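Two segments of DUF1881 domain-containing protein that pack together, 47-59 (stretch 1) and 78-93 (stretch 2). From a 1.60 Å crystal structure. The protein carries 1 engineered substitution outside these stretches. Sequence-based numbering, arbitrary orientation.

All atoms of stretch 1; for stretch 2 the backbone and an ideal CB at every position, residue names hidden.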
ATOM      1  N   GLY A  47     -19.034   6.734  -0.423  1.00 26.74           N
ATOM      2  CA  GLY A  47     -20.145   6.090  -1.089  1.00 30.80           C
ATOM      3  C   GLY A  47     -20.106   4.594  -0.900  1.00 28.50           C
ATOM      4  O   GLY A  47     -19.048   3.999  -0.656  1.00 29.68           O
ATOM      5  N   ALA A  48     -21.269   3.969  -1.035  1.00 30.26           N
ATOM      6  CA  ALA A  48     -21.426   2.541  -0.759  1.00 28.20           C
ATOM      7  C   ALA A  48     -20.608   1.616  -1.675  1.00 33.67           C
ATOM      8  O   ALA A  48     -20.324   0.474  -1.318  1.00 36.72           O
ATOM      9  CB  ALA A  48     -22.904   2.178  -0.847  1.00 33.54           C
ATOM     10  N   SER A  49     -20.249   2.106  -2.856  1.00 29.92           N
ATOM     11  CA  SER A  49     -19.494   1.301  -3.807  1.00 36.50           C
ATOM     12  C   SER A  49     -18.102   1.878  -4.018  1.00 40.55           C
ATOM     13  O   SER A  49     -17.374   1.458  -4.922  1.00 41.77           O
ATOM     14  CB  SER A  49     -20.230   1.212  -5.141  1.00 37.63           C
ATOM     15  OG  SER A  49     -21.473   0.548  -4.983  1.00 40.68           O
ATOM     16  N   ALA A  50     -17.747   2.848  -3.183  1.00 35.05           N
ATOM     17  CA  ALA A  50     -16.459   3.512  -3.290  1.00 24.05           C
ATOM     18  C   ALA A  50     -15.562   3.128  -2.119  1.00 20.05           C
ATOM     19  O   ALA A  50     -15.992   2.512  -1.134  1.00 23.18           O
ATOM     20  CB  ALA A  50     -16.640   5.011  -3.349  1.00 23.32           C
ATOM     21  N   LYS A  51     -14.302   3.512  -2.238  1.00 17.65           N
ATOM     22  CA  LYS A  51     -13.315   3.267  -1.215  1.00 18.78           C
ATOM     23  C   LYS A  51     -12.171   4.236  -1.489  1.00 17.99           C
ATOM     24  O   LYS A  51     -11.930   4.587  -2.644  1.00 17.96           O
ATOM     25  CB  LYS A  51     -12.879   1.809  -1.269  1.00 30.07           C
ATOM     26  CG  LYS A  51     -11.579   1.444  -0.638  1.00 26.84           C
ATOM     27  CD  LYS A  51     -11.342  -0.018  -0.973  1.00 25.50           C
ATOM     28  CE  LYS A  51     -10.109  -0.568  -0.351  1.00 33.58           C
ATOM     29  NZ  LYS A  51     -10.127  -2.036  -0.536  1.00 34.19           N
ATOM     30  N   VAL A  52     -11.500   4.722  -0.446  1.00 17.27           N
ATOM     31  CA  VAL A  52     -10.343   5.589  -0.653  1.00 16.81           C
ATOM     32  C   VAL A  52      -9.083   4.887  -0.198  1.00 18.85           C
ATOM     33  O   VAL A  52      -9.032   4.342   0.909  1.00 17.78           O
ATOM     34  CB  VAL A  52     -10.441   6.914   0.115  1.00 15.58           C
ATOM     35  CG1 VAL A  52      -9.242   7.808  -0.211  1.00 18.87           C
ATOM     36  CG2 VAL A  52     -11.738   7.640  -0.195  1.00 21.36           C
ATOM     37  N   ILE A  53      -8.071   4.891  -1.057  1.00 14.09           N
ATOM     38  CA  ILE A  53      -6.740   4.479  -0.633  1.00 15.77           C
ATOM     39  C   ILE A  53      -5.869   5.719  -0.572  1.00 14.41           C
ATOM     40  O   ILE A  53      -5.695   6.392  -1.577  1.00 15.45           O
ATOM     41  CB  ILE A  53      -6.137   3.433  -1.585  1.00 15.45           C
ATOM     42  CG1 ILE A  53      -7.022   2.181  -1.630  1.00 15.13           C
ATOM     43  CG2 ILE A  53      -4.705   3.090  -1.152  1.00 17.00           C
ATOM     44  CD1 ILE A  53      -6.654   1.218  -2.757  1.00 20.91           C
ATOM     45  N   ALA A  54      -5.337   6.032   0.609  1.00 15.32           N
ATOM     46  CA  ALA A  54      -4.528   7.244   0.813  1.00 14.45           C
ATOM     47  C   ALA A  54      -3.107   6.872   1.232  1.00 16.62           C
ATOM     48  O   ALA A  54      -2.926   5.969   2.032  1.00 16.37           O
ATOM     49  CB  ALA A  54      -5.185   8.157   1.873  1.00 19.20           C
ATOM     50  N   TRP A  55      -2.099   7.557   0.691  1.00 15.86           N
ATOM     51  CA  TRP A  55      -0.736   7.213   1.033  1.00 17.11           C
ATOM     52  C   TRP A  55       0.196   8.408   0.925  1.00 18.57           C
ATOM     53  O   TRP A  55      -0.235   9.552   0.722  1.00 20.30           O
ATOM     54  CB  TRP A  55      -0.240   6.024   0.183  1.00 15.23           C
ATOM     55  CG  TRP A  55       0.002   6.209  -1.314  1.00 13.34           C
ATOM     56  CD1 TRP A  55       1.216   6.325  -1.929  1.00 18.08           C
ATOM     57  CD2 TRP A  55      -0.990   6.208  -2.363  1.00 15.78           C
ATOM     58  NE1 TRP A  55       1.043   6.413  -3.300  1.00 19.83           N
ATOM     59  CE2 TRP A  55      -0.288   6.356  -3.588  1.00 17.81           C
ATOM     60  CE3 TRP A  55      -2.384   6.107  -2.389  1.00 19.47           C
ATOM     61  CZ2 TRP A  55      -0.952   6.405  -4.829  1.00 18.54           C
ATOM     62  CZ3 TRP A  55      -3.040   6.157  -3.620  1.00 19.92           C
ATOM     63  CH2 TRP A  55      -2.320   6.302  -4.823  1.00 20.90           C
ATOM     64  N   GLN A  56       1.477   8.124   1.113  1.00 25.59           N
ATOM     65  CA  GLN A  56       2.492   9.153   1.224  1.00 23.40           C
ATOM     66  C   GLN A  56       3.344   9.195  -0.043  1.00 24.99           C
ATOM     67  O   GLN A  56       4.107   8.278  -0.308  1.00 31.74           O
ATOM     68  CB  GLN A  56       3.357   8.880   2.454  1.00 30.19           C
ATOM     69  CG  GLN A  56       4.376   9.946   2.712  1.00 35.99           C
ATOM     70  CD  GLN A  56       3.752  11.312   2.730  1.00 36.93           C
ATOM     71  OE1 GLN A  56       3.941  12.105   1.806  1.00 34.81           O
ATOM     72  NE2 GLN A  56       2.983  11.594   3.776  1.00 34.92           N
ATOM     73  N   HIS A  57       3.215  10.253  -0.831  1.00 30.57           N
ATOM     74  CA  HIS A  57       3.979  10.275  -2.072  1.00 45.53           C
ATOM     75  C   HIS A  57       5.221  11.157  -1.970  1.00 39.95           C
ATOM     76  O   HIS A  57       5.958  11.304  -2.943  1.00 44.27           O
ATOM     77  CB  HIS A  57       3.089  10.704  -3.243  1.00 54.85           C
ATOM     78  CG  HIS A  57       2.971  12.181  -3.419  1.00 64.09           C
ATOM     79  ND1 HIS A  57       2.266  12.982  -2.550  1.00 70.75           N
ATOM     80  CD2 HIS A  57       3.445  13.001  -4.389  1.00 69.17           C
ATOM     81  CE1 HIS A  57       2.319  14.234  -2.966  1.00 73.43           C
ATOM     82  NE2 HIS A  57       3.033  14.273  -4.078  1.00 73.70           N
ATOM     83  N   TYR A  58       5.470  11.713  -0.786  1.00 34.14           N
ATOM     84  CA  TYR A  58       6.682  12.515  -0.569  1.00 40.88           C
ATOM     85  C   TYR A  58       7.806  11.724   0.094  1.00 45.15           C
ATOM     86  O   TYR A  58       8.855  12.279   0.421  1.00 48.88           O
ATOM     87  CB  TYR A  58       6.368  13.752   0.273  1.00 43.54           C
ATOM     88  CG  TYR A  58       5.526  14.756  -0.464  1.00 49.51           C
ATOM     89  CD1 TYR A  58       5.855  15.143  -1.757  1.00 53.94           C
ATOM     90  CD2 TYR A  58       4.383  15.294   0.115  1.00 54.42           C
ATOM     91  CE1 TYR A  58       5.081  16.052  -2.449  1.00 55.96           C
ATOM     92  CE2 TYR A  58       3.598  16.204  -0.570  1.00 57.19           C
ATOM     93  CZ  TYR A  58       3.955  16.581  -1.851  1.00 57.14           C
ATOM     94  OH  TYR A  58       3.184  17.481  -2.546  1.00 55.93           O
ATOM     95  N   ASN A  59       7.588  10.432   0.301  1.00 36.71           N
ATOM     96  CA  ASN A  59       8.670   9.573   0.756  1.00 29.42           C
ATOM     97  C   ASN A  59       8.439   8.140   0.309  1.00 30.64           C
ATOM     98  O   ASN A  59       7.465   7.845  -0.392  1.00 30.76           O
ATOM     99  CB  ASN A  59       8.838   9.652   2.274  1.00 33.76           C
ATOM    100  CG  ASN A  59       7.619   9.164   3.035  1.00 35.68           C
ATOM    101  OD1 ASN A  59       7.021   8.137   2.707  1.00 30.52           O
ATOM    102  ND2 ASN A  59       7.252   9.903   4.080  1.00 38.51           N
ATOM    103  N   UNK A  78      -1.153  10.537   9.921  1.00 34.49           N
ATOM    104  CA  UNK A  78       0.189  10.702   9.404  1.00 39.34           C
ATOM    105  C   UNK A  78       0.111  11.824   8.394  1.00 38.80           C
ATOM    106  O   UNK A  78      -0.911  12.496   8.288  1.00 51.84           O
ATOM    107  CB  UNK A  78       0.737   9.413   8.789  1.00 39.34           C
ATOM    108  N   UNK A  79       1.172  12.036   7.636  1.00 45.85           N
ATOM    109  CA  UNK A  79       1.155  13.153   6.719  1.00 46.34           C
ATOM    110  C   UNK A  79       0.719  12.756   5.327  1.00 44.99           C
ATOM    111  O   UNK A  79       1.269  13.279   4.361  1.00 52.18           O
ATOM    112  CB  UNK A  79       2.539  13.802   6.661  1.00 46.34           C
ATOM    113  N   UNK A  80      -0.250  11.839   5.218  1.00 28.92           N
ATOM    114  CA  UNK A  80      -0.617  11.278   3.906  1.00 21.39           C
ATOM    115  C   UNK A  80      -0.948  12.401   2.931  1.00 23.22           C
ATOM    116  O   UNK A  80      -1.587  13.386   3.300  1.00 24.52           O
ATOM    117  CB  UNK A  80      -1.805  10.323   4.034  1.00 21.39           C
ATOM    118  N   UNK A  81      -0.480  12.275   1.695  1.00 22.84           N
ATOM    119  CA  UNK A  81      -0.516  13.407   0.781  1.00 24.14           C
ATOM    120  C   UNK A  81      -1.090  13.052  -0.576  1.00 22.58           C
ATOM    121  O   UNK A  81      -1.163  13.899  -1.459  1.00 23.17           O
ATOM    122  CB  UNK A  81       0.892  13.979   0.605  1.00 24.14           C
ATOM    123  N   UNK A  82      -1.521  11.807  -0.747  1.00 17.69           N
ATOM    124  CA  UNK A  82      -2.091  11.401  -2.022  1.00 19.48           C
ATOM    125  C   UNK A  82      -3.224  10.430  -1.764  1.00 19.62           C
ATOM    126  O   UNK A  82      -3.198   9.725  -0.766  1.00 18.91           O
ATOM    127  CB  UNK A  82      -1.031  10.775  -2.930  1.00 19.48           C
ATOM    128  N   UNK A  83      -4.240  10.421  -2.621  1.00 15.29           N
ATOM    129  CA  UNK A  83      -5.261   9.387  -2.504  1.00 14.81           C
ATOM    130  C   UNK A  83      -5.837   9.012  -3.851  1.00 20.42           C
ATOM    131  O   UNK A  83      -5.748   9.771  -4.805  1.00 18.48           O
ATOM    132  CB  UNK A  83      -6.383   9.850  -1.572  1.00 14.81           C
ATOM    133  N   UNK A  84      -6.418   7.824  -3.915  1.00 14.34           N
ATOM    134  CA  UNK A  84      -7.116   7.380  -5.105  1.00 13.63           C
ATOM    135  C   UNK A  84      -8.481   6.898  -4.663  1.00 17.93           C
ATOM    136  O   UNK A  84      -8.614   6.188  -3.659  1.00 17.27           O
ATOM    137  CB  UNK A  84      -6.343   6.287  -5.846  1.00 13.63           C
ATOM    138  N   UNK A  85      -9.506   7.328  -5.381  1.00 15.99           N
ATOM    139  CA  UNK A  85     -10.845   6.826  -5.158  1.00 16.06           C
ATOM    140  C   UNK A  85     -11.053   5.634  -6.080  1.00 19.11           C
ATOM    141  O   UNK A  85     -10.927   5.759  -7.314  1.00 19.99           O
ATOM    142  CB  UNK A  85     -11.897   7.911  -5.397  1.00 16.06           C
ATOM    143  N   UNK A  86     -11.330   4.482  -5.482  1.00 17.50           N
ATOM    144  CA  UNK A  86     -11.432   3.222  -6.217  1.00 17.24           C
ATOM    145  C   UNK A  86     -12.751   2.507  -5.931  1.00 20.17           C
ATOM    146  O   UNK A  86     -13.480   2.854  -4.986  1.00 20.25           O
ATOM    147  CB  UNK A  86     -10.257   2.308  -5.862  1.00 17.24           C
ATOM    148  N   UNK A  87     -13.070   1.509  -6.748  1.00 21.24           N
ATOM    149  CA  UNK A  87     -14.228   0.662  -6.477  1.00 22.62           C
ATOM    150  C   UNK A  87     -14.060  -0.055  -5.140  1.00 19.55           C
ATOM    151  O   UNK A  87     -12.943  -0.278  -4.686  1.00 22.50           O
ATOM    152  CB  UNK A  87     -14.428  -0.353  -7.604  1.00 22.62           C
ATOM    153  N   UNK A  88     -15.170  -0.413  -4.504  1.00 24.17           N
ATOM    154  CA  UNK A  88     -15.115  -1.060  -3.197  1.00 25.34           C
ATOM    155  C   UNK A  88     -14.321  -2.370  -3.182  1.00 28.57           C
ATOM    156  O   UNK A  88     -13.759  -2.749  -2.151  1.00 29.38           O
ATOM    157  CB  UNK A  88     -16.539  -1.330  -2.708  1.00 25.34           C
ATOM    158  N   UNK A  89     -14.256  -3.055  -4.321  1.00 22.67           N
ATOM    159  CA  UNK A  89     -13.601  -4.350  -4.363  1.00 25.49           C
ATOM    160  C   UNK A  89     -12.216  -4.261  -4.993  1.00 25.94           C
ATOM    161  O   UNK A  89     -11.575  -5.277  -5.268  1.00 25.28           O
ATOM    162  CB  UNK A  89     -14.464  -5.351  -5.133  1.00 25.49           C
ATOM    163  N   UNK A  90     -11.753  -3.037  -5.215  1.00 21.47           N
ATOM    164  CA  UNK A  90     -10.362  -2.818  -5.596  1.00 20.83           C
ATOM    165  C   UNK A  90      -9.488  -3.007  -4.364  1.00 23.69           C
ATOM    166  O   UNK A  90      -9.871  -2.617  -3.261  1.00 24.62           O
ATOM    167  CB  UNK A  90     -10.164  -1.427  -6.201  1.00 20.83           C
ATOM    168  N   UNK A  91      -8.324  -3.626  -4.556  1.00 20.50           N
ATOM    169  CA  UNK A  91      -7.472  -4.047  -3.450  1.00 23.56           C
ATOM    170  C   UNK A  91      -6.200  -3.242  -3.310  1.00 23.54           C
ATOM    171  O   UNK A  91      -5.466  -3.044  -4.281  1.00 20.63           O
ATOM    172  CB  UNK A  91      -7.110  -5.524  -3.615  1.00 23.56           C
ATOM    173  N   UNK A  92      -5.925  -2.810  -2.082  1.00 17.30           N
ATOM    174  CA  UNK A  92      -4.609  -2.282  -1.758  1.00 17.39           C
ATOM    175  C   UNK A  92      -3.680  -3.449  -1.481  1.00 14.76           C
ATOM    176  O   UNK A  92      -3.921  -4.257  -0.591  1.00 20.68           O
ATOM    177  CB  UNK A  92      -4.668  -1.329  -0.562  1.00 17.39           C
ATOM    178  N   UNK A  93      -2.616  -3.540  -2.273  1.00 15.09           N
ATOM    179  CA  UNK A  93      -1.599  -4.552  -2.078  1.00 16.18           C
ATOM    180  C   UNK A  93      -0.548  -3.988  -1.140  1.00 16.40           C
ATOM    181  O   UNK A  93       0.036  -2.919  -1.421  1.00 19.29           O
ATOM    182  CB  UNK A  93      -0.982  -4.989  -3.408  1.00 16.18           C
TER

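Backbone pairing sets the frame: the strand at 82-87 runs antiparallel to A50-W55 at 164°, so CA-to-CB bonds alternate between the V52/A54 face and the K51/I53/W55 face.

Position 78 has phi 86°, which by itself favours glycine, and its ideal CB meets nothing of stretch 1; it is G78. At 79 the ideal CB lies 3.7 Å from Q56 NE2 and there is room for that CB, so glycine or alanine would suit. The residue is G79, whose O accepts a very short hydrogen bond from Q56 NE2 (2.5 Å).

Position 80 points sideways, its ideal CB 4.6 Å from A54 CB, which suits a medium aliphatic side chain. L80 brings CD1 to 3.8 Å from A54 CB.

Position 81 points toward stretch 1, its ideal CB 3.6 Å from H57 ND1 and 3.8 Å from Q56 OE1. A short polar side chain, such as serine, threonine or asparagine, could use both. S81 takes chi1 p; its OG donates to Q56 OE1 (2.9 Å) and accepts from H57 ND1 (2.8 Å), while S81 N donates to W55 O (2.9 Å).

Position 82 pairs with W55 and shares its face. The indole offers a broad surface, inviting a long chain with aliphatic methylenes: arginine, lysine, methionine or glutamine. R82 is extended; its CG sits 4.0 Å from the centroid of the W55 six-membered ring, 15° off the normal, a CH-pi contact. W55 CZ2 in turn lies over one face of the guanidinium, 3.3 Å from R82 NE.

Position 83 turns to the A54 face, its ideal CB 3.8 Å from V52 CG1, so an apolar residue fits, aliphatic or aromatic. F83 packs its CB 3.7 Å from V52 CG1, and with chi1 p the ring leads away from stretch 1.

Position 84 returns to the indole side, its ideal CB 4.0 Å from W55 CZ3; a long or branched chain could suit. R84 sets its own CB 4.0 Å from W55 CZ3, and its backbone exchanges hydrogen bonds with I53: R84 N to I53 O, 2.8 Å, and I53 N to R84 O, 3.0 Å.

Position 85 pairs with V52, the ideal CB 5.2 Å from V52 CG2, suiting a beta-branched aliphatic. V85 reaches A50 CB through CG1 (4.4 Å).

Position 86 looks between the K51 methylenes and I53 CD1, again suiting an aliphatic. V86 places CG2 4.0 Å from both K51 CG and I53 CD1.

Position 87 points away, leaving its side chain largely free; D87 opens a type I turn ending at 90. Position 88 points sideways, its ideal CB 3.7 Å from S49 O; a short polar residue suits. D88 brings OD2 to 3.6 Å from S49 CB, and its N donates to S49 O (2.9 Å).

The ideal CBs at 89, 90 and 91 meet nothing of stretch 1, which leaves the choice open; they are D89, T90, whose O accepts from K51 NZ (2.8 Å), and R91.

Position 92 points toward I53 CD1, 3.9 Å from its ideal CB, favouring a small apolar residue; A92 uses that CB. Position 93 is out of reach, so stretch 1 sets no preference; it is I93.

Stretch 2 78-93: GGLSRFRVVDDDTRAI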
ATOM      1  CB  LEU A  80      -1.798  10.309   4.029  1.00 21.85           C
ATOM      2  CG  LEU A  80      -1.629   9.159   5.026  1.00 24.03           C
ATOM      3  CD1 LEU A  80      -2.714   8.119   4.814  1.00 24.59           C
ATOM      4  CD2 LEU A  80      -0.248   8.518   4.930  1.00 24.92           C
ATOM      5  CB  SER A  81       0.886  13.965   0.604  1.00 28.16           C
ATOM      6  OG  SER A  81       1.748  12.934   0.163  1.00 28.31           O
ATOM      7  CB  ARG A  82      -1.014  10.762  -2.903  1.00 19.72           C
ATOM      8  CG  ARG A  82      -1.492  10.229  -4.246  1.00 22.89           C
ATOM      9  CD  ARG A  82      -0.295   9.808  -5.097  1.00 24.07           C
ATOM     10  NE  ARG A  82      -0.706   9.335  -6.413  1.00 24.65           N
ATOM     11  CZ  ARG A  82       0.106   8.725  -7.268  1.00 26.11           C
ATOM     12  NH1 ARG A  82       1.372   8.510  -6.935  1.00 29.90           N
ATOM     13  NH2 ARG A  82      -0.351   8.321  -8.446  1.00 31.42           N
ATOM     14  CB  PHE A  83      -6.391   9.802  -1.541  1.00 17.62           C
ATOM     15  CG  PHE A  83      -7.244  10.971  -2.013  1.00 16.46           C
ATOM     16  CD1 PHE A  83      -8.339  10.769  -2.850  1.00 15.20           C
ATOM     17  CD2 PHE A  83      -6.978  12.265  -1.571  1.00 19.44           C
ATOM     18  CE1 PHE A  83      -9.142  11.833  -3.261  1.00 17.38           C
ATOM     19  CE2 PHE A  83      -7.785  13.340  -1.970  1.00 19.04           C
ATOM     20  CZ  PHE A  83      -8.860  13.123  -2.814  1.00 17.40           C
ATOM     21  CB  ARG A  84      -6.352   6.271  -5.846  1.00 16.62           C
ATOM     22  CG  ARG A  84      -7.007   5.886  -7.165  1.00 21.09           C
ATOM     23  CD  ARG A  84      -6.189   4.849  -7.945  1.00 23.87           C
ATOM     24  NE  ARG A  84      -4.830   5.299  -8.236  1.00 25.63           N
ATOM     25  CZ  ARG A  84      -3.928   4.550  -8.864  1.00 31.30           C
ATOM     26  NH1 ARG A  84      -4.251   3.320  -9.246  1.00 27.33           N
ATOM     27  NH2 ARG A  84      -2.707   5.018  -9.099  1.00 34.45           N
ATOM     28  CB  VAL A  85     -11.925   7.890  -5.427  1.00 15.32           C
ATOM     29  CG1 VAL A  85     -13.293   7.349  -5.034  1.00 18.03           C
ATOM     30  CG2 VAL A  85     -11.592   9.207  -4.697  1.00 18.54           C
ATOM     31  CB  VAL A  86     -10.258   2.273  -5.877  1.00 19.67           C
ATOM     32  CG1 VAL A  86      -8.912   2.910  -6.257  1.00 17.65           C
ATOM     33  CG2 VAL A  86     -10.291   1.882  -4.398  1.00 20.98           C
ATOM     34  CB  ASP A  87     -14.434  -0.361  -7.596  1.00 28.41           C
ATOM     35  CG  ASP A  87     -14.765   0.292  -8.927  1.00 43.77           C
ATOM     36  OD1 ASP A  87     -15.884   0.828  -9.056  1.00 46.96           O
ATOM     37  OD2 ASP A  87     -13.913   0.266  -9.842  1.00 41.08           O
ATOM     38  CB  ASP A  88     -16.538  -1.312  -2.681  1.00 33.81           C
ATOM     39  CG  ASP A  88     -17.391  -2.095  -3.665  1.00 54.93           C
ATOM     40  OD1 ASP A  88     -16.899  -3.084  -4.246  1.00 63.65           O
ATOM     41  OD2 ASP A  88     -18.565  -1.722  -3.860  1.00 67.81           O
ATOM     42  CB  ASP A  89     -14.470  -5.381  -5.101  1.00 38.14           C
ATOM     43  CG  ASP A  89     -14.854  -4.946  -6.505  1.00 45.13           C
ATOM     44  OD1 ASP A  89     -14.754  -3.740  -6.831  1.00 41.15           O
ATOM     45  OD2 ASP A  89     -15.279  -5.825  -7.286  1.00 53.57           O
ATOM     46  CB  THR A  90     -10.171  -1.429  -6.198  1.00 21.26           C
ATOM     47  OG1 THR A  90     -10.816  -1.385  -7.479  1.00 24.18           O
ATOM     48  CG2 THR A  90      -8.697  -1.098  -6.364  1.00 20.73           C
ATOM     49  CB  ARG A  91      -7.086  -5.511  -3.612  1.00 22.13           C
ATOM     50  CG  ARG A  91      -8.248  -6.467  -3.487  1.00 28.55           C
ATOM     51  CD  ARG A  91      -8.821  -6.427  -2.101  1.00 35.59           C
ATOM     52  NE  ARG A  91      -9.839  -7.456  -1.912  1.00 47.87           N
ATOM     53  CZ  ARG A  91     -10.414  -7.721  -0.746  1.00 51.22           C
ATOM     54  NH1 ARG A  91     -10.061  -7.033   0.333  1.00 49.05           N
ATOM     55  NH2 ARG A  91     -11.329  -8.678  -0.655  1.00 56.65           N
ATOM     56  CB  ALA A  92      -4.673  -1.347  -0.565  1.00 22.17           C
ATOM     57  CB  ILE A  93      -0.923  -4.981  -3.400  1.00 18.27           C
ATOM     58  CG1 ILE A  93      -1.966  -5.372  -4.452  1.00 19.09           C
ATOM     59  CG2 ILE A  93       0.031  -6.154  -3.164  1.00 21.98           C
ATOM     60  CD1 ILE A  93      -1.344  -5.650  -5.829  1.00 22.14           C
TER
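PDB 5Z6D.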